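Local coordinates for protein dihydropteridine reductase (Caenorhabditis elegans, PDB 1OOE) that probably reduces quinonoid dihydrobiopterin to tetrahydrobiopterin with NADH or NADPH, as a homodimeric member of the short-chain dehydrogenase/reductase family, at residues Gly123-Gly135 / Tyr143-Leu157. Sequence-based numbering, arbitrary orientation.
Sequences GLLQLTGAAAAMG and YGMAKAAVHHLTSSL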
# COMPACT_ATOMS: atom_id res chain seq x y z
N GLY A 123 17.59 -5.63 18.55
CA GLY A 123 16.98 -6.81 17.96
C GLY A 123 16.69 -6.69 16.48
O GLY A 123 16.98 -5.66 15.88
N LEU A 124 16.10 -7.73 15.90
CA LEU A 124 15.79 -7.76 14.48
C LEU A 124 14.32 -7.97 14.13
O LEU A 124 13.67 -8.85 14.69
CB LEU A 124 16.60 -8.87 13.79
CG LEU A 124 16.25 -9.20 12.34
CD1 LEU A 124 16.66 -8.05 11.44
CD2 LEU A 124 16.96 -10.48 11.91
N LEU A 125 13.81 -7.14 13.22
CA LEU A 125 12.45 -7.29 12.72
C LEU A 125 12.64 -7.62 11.24
O LEU A 125 13.31 -6.88 10.52
CB LEU A 125 11.63 -6.00 12.85
CG LEU A 125 10.34 -5.98 12.01
CD1 LEU A 125 9.34 -7.01 12.55
CD2 LEU A 125 9.72 -4.59 12.04
N GLN A 126 12.08 -8.73 10.79
CA GLN A 126 12.18 -9.11 9.39
C GLN A 126 10.79 -9.18 8.78
O GLN A 126 9.87 -9.75 9.37
CB GLN A 126 12.90 -10.46 9.25
CG GLN A 126 12.82 -11.08 7.85
CD GLN A 126 11.66 -12.06 7.73
OE1 GLN A 126 11.46 -12.89 8.61
NE2 GLN A 126 10.91 -11.97 6.63
N LEU A 127 10.64 -8.58 7.61
CA LEU A 127 9.37 -8.57 6.90
C LEU A 127 9.58 -9.21 5.53
O LEU A 127 10.71 -9.40 5.08
CB LEU A 127 8.86 -7.13 6.71
CG LEU A 127 8.67 -6.28 7.97
CD1 LEU A 127 8.22 -4.88 7.55
CD2 LEU A 127 7.64 -6.92 8.90
N THR A 128 8.48 -9.52 4.86
CA THR A 128 8.57 -10.14 3.55
C THR A 128 7.98 -9.23 2.49
O THR A 128 6.79 -8.90 2.54
CB THR A 128 7.86 -11.50 3.54
OG1 THR A 128 8.44 -12.35 4.53
CG2 THR A 128 8.00 -12.16 2.17
N GLY A 129 8.80 -8.82 1.53
CA GLY A 129 8.34 -7.95 0.47
C GLY A 129 8.05 -8.77 -0.78
O GLY A 129 7.54 -9.88 -0.69
N ALA A 130 8.38 -8.21 -1.95
CA ALA A 130 8.16 -8.91 -3.21
C ALA A 130 9.01 -8.31 -4.32
O ALA A 130 8.86 -7.14 -4.67
CB ALA A 130 6.68 -8.86 -3.59
N ALA A 131 9.90 -9.12 -4.90
CA ALA A 131 10.76 -8.64 -5.97
C ALA A 131 9.95 -8.02 -7.12
O ALA A 131 10.36 -7.02 -7.70
CB ALA A 131 11.64 -9.79 -6.49
N ALA A 132 8.80 -8.61 -7.42
CA ALA A 132 7.97 -8.11 -8.51
C ALA A 132 7.45 -6.70 -8.27
O ALA A 132 7.19 -5.96 -9.22
CB ALA A 132 6.80 -9.06 -8.76
N ALA A 133 7.29 -6.32 -7.00
CA ALA A 133 6.77 -4.99 -6.67
C ALA A 133 7.77 -3.86 -6.88
O ALA A 133 7.43 -2.69 -6.69
CB ALA A 133 6.26 -4.98 -5.23
N MET A 134 9.00 -4.19 -7.28
CA MET A 134 10.01 -3.17 -7.53
C MET A 134 9.75 -2.50 -8.88
O MET A 134 10.45 -1.56 -9.26
CB MET A 134 11.41 -3.79 -7.53
CG MET A 134 11.82 -4.44 -6.22
SD MET A 134 11.80 -3.30 -4.82
CE MET A 134 13.10 -2.15 -5.29
N GLY A 135 8.74 -3.00 -9.59
CA GLY A 135 8.38 -2.44 -10.88
C GLY A 135 6.89 -2.58 -11.11
O GLY A 135 6.18 -3.10 -10.25
N TYR A 143 -1.69 -7.38 -5.68
CA TYR A 143 -0.51 -7.93 -5.04
C TYR A 143 0.59 -6.87 -5.07
O TYR A 143 1.26 -6.62 -4.07
CB TYR A 143 -0.04 -9.18 -5.81
CG TYR A 143 1.16 -9.87 -5.21
CD1 TYR A 143 1.07 -10.55 -4.00
CD2 TYR A 143 2.39 -9.85 -5.86
CE1 TYR A 143 2.17 -11.21 -3.45
CE2 TYR A 143 3.50 -10.49 -5.33
CZ TYR A 143 3.38 -11.17 -4.12
OH TYR A 143 4.48 -11.83 -3.60
N GLY A 144 0.76 -6.24 -6.23
CA GLY A 144 1.77 -5.21 -6.38
C GLY A 144 1.59 -4.06 -5.40
O GLY A 144 2.56 -3.65 -4.76
N MET A 145 0.37 -3.55 -5.28
CA MET A 145 0.04 -2.45 -4.37
C MET A 145 0.33 -2.79 -2.92
O MET A 145 0.94 -2.00 -2.20
CB MET A 145 -1.45 -2.11 -4.43
CG MET A 145 -1.96 -1.49 -5.69
SD MET A 145 -3.52 -0.71 -5.29
CE MET A 145 -4.62 -2.10 -5.19
N ALA A 146 -0.17 -3.95 -2.51
CA ALA A 146 -0.00 -4.42 -1.14
C ALA A 146 1.47 -4.53 -0.78
O ALA A 146 1.89 -4.03 0.27
CB ALA A 146 -0.68 -5.78 -0.98
N LYS A 147 2.25 -5.18 -1.64
CA LYS A 147 3.67 -5.34 -1.36
C LYS A 147 4.43 -4.02 -1.42
O LYS A 147 5.40 -3.83 -0.68
CB LYS A 147 4.27 -6.37 -2.31
CG LYS A 147 3.81 -7.80 -2.03
CD LYS A 147 4.36 -8.32 -0.70
CE LYS A 147 4.07 -9.81 -0.52
NZ LYS A 147 4.73 -10.35 0.72
N ALA A 148 4.00 -3.09 -2.27
CA ALA A 148 4.68 -1.79 -2.34
C ALA A 148 4.48 -1.07 -1.01
O ALA A 148 5.36 -0.36 -0.55
CB ALA A 148 4.11 -0.94 -3.49
N ALA A 149 3.31 -1.27 -0.39
CA ALA A 149 3.04 -0.64 0.89
C ALA A 149 3.99 -1.23 1.93
O ALA A 149 4.51 -0.50 2.78
CB ALA A 149 1.59 -0.87 1.32
N VAL A 150 4.24 -2.54 1.87
CA VAL A 150 5.15 -3.18 2.82
C VAL A 150 6.57 -2.63 2.61
O VAL A 150 7.30 -2.40 3.57
CB VAL A 150 5.16 -4.73 2.66
CG1 VAL A 150 6.24 -5.35 3.55
CG2 VAL A 150 3.80 -5.29 3.05
N HIS A 151 6.95 -2.40 1.36
CA HIS A 151 8.27 -1.85 1.08
C HIS A 151 8.38 -0.44 1.68
O HIS A 151 9.41 -0.08 2.24
CB HIS A 151 8.54 -1.80 -0.43
CG HIS A 151 8.71 -3.14 -1.07
ND1 HIS A 151 9.05 -3.30 -2.40
CD2 HIS A 151 8.58 -4.39 -0.57
CE1 HIS A 151 9.13 -4.58 -2.68
NE2 HIS A 151 8.84 -5.27 -1.59
N HIS A 152 7.31 0.35 1.57
CA HIS A 152 7.36 1.70 2.12
C HIS A 152 7.40 1.65 3.65
O HIS A 152 8.13 2.42 4.28
CB HIS A 152 6.16 2.54 1.66
CG HIS A 152 6.29 3.98 2.02
ND1 HIS A 152 5.87 4.50 3.23
CD2 HIS A 152 6.93 5.00 1.38
CE1 HIS A 152 6.24 5.76 3.32
NE2 HIS A 152 6.88 6.09 2.22
N LEU A 153 6.62 0.74 4.23
CA LEU A 153 6.58 0.56 5.67
C LEU A 153 7.99 0.29 6.17
O LEU A 153 8.41 0.80 7.21
CB LEU A 153 5.67 -0.62 6.02
CG LEU A 153 5.72 -1.17 7.46
CD1 LEU A 153 5.31 -0.10 8.45
CD2 LEU A 153 4.80 -2.36 7.57
N THR A 154 8.71 -0.52 5.42
CA THR A 154 10.09 -0.86 5.76
C THR A 154 10.95 0.40 5.87
O THR A 154 11.72 0.56 6.82
CB THR A 154 10.68 -1.81 4.70
OG1 THR A 154 9.94 -3.03 4.72
CG2 THR A 154 12.15 -2.10 5.00
N SER A 155 10.81 1.31 4.90
CA SER A 155 11.61 2.53 4.93
C SER A 155 11.24 3.43 6.10
O SER A 155 12.11 4.05 6.70
CB SER A 155 11.49 3.30 3.60
OG SER A 155 10.23 3.94 3.45
N SER A 156 9.95 3.50 6.43
CA SER A 156 9.51 4.33 7.55
C SER A 156 10.00 3.78 8.89
O SER A 156 10.41 4.54 9.77
CB SER A 156 7.99 4.45 7.57
OG SER A 156 7.52 5.18 6.45
N LEU A 157 9.97 2.47 9.05
CA LEU A 157 10.41 1.84 10.30
C LEU A 157 11.91 1.99 10.55
O LEU A 157 12.35 2.11 11.70
CB LEU A 157 10.04 0.35 10.31
CG LEU A 157 8.54 0.02 10.30
CD1 LEU A 157 8.36 -1.47 10.10
CD2 LEU A 157 7.90 0.47 11.61
O HOH W 1 4.17 -9.15 3.24
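Lys147 and the backbone of Thr128 and Gly129 illustrate how a lysine on a helix can gather the carbonyls where a strand gives way to a loop. Followed outward, the Lys147 CB rests against the methyls of Ala130 and Ala133, and CG presses tightly on Ala130 CB at 3.4 Å while also lying over one face of the Tyr143 ring, toward its rim. A bend at chi2 (-68°) then turns the chain along the Gly129 carbonyl, which CD and CE pass, and the extended remainder delivers NZ to two acceptors, Thr128 O at 3.1 Å and Gly129 O at 3.2 Å. NZ stands above both carbonyl planes rather than on a lone pair, and a water hydrogen-bonded to NZ and Thr128 O closes a small polar ring. With a methionine in its place, both carbonyls and the water would probably lose their shared donor, leaving the loop after the strand less firmly fixed. Tyr143 and Lys147, four residues apart, match the YxxxK motif of this family, whose members generally use the pair in catalysis and cofactor binding.

One turn further along, His151 takes the Ala130 N-H on NE2 (3.0 Å), nearly in the ring plane, while Met134 SD approaches the ring obliquely. Beyond, Leu127 CD1 meets Thr154 OG1, itself hydrogen-bonded to Thr172 OG1, and Leu125 CD2 meets Leu157 CD1 (3.9 Å). Helix 141-158 runs roughly antiparallel to strand 123-128, which lies between strands 73-78 and 169-175 in the Rossmann-type sheet, with helix 93-118 alongside and the second subunit packing on Met145, Ala148, His152 and Leu153.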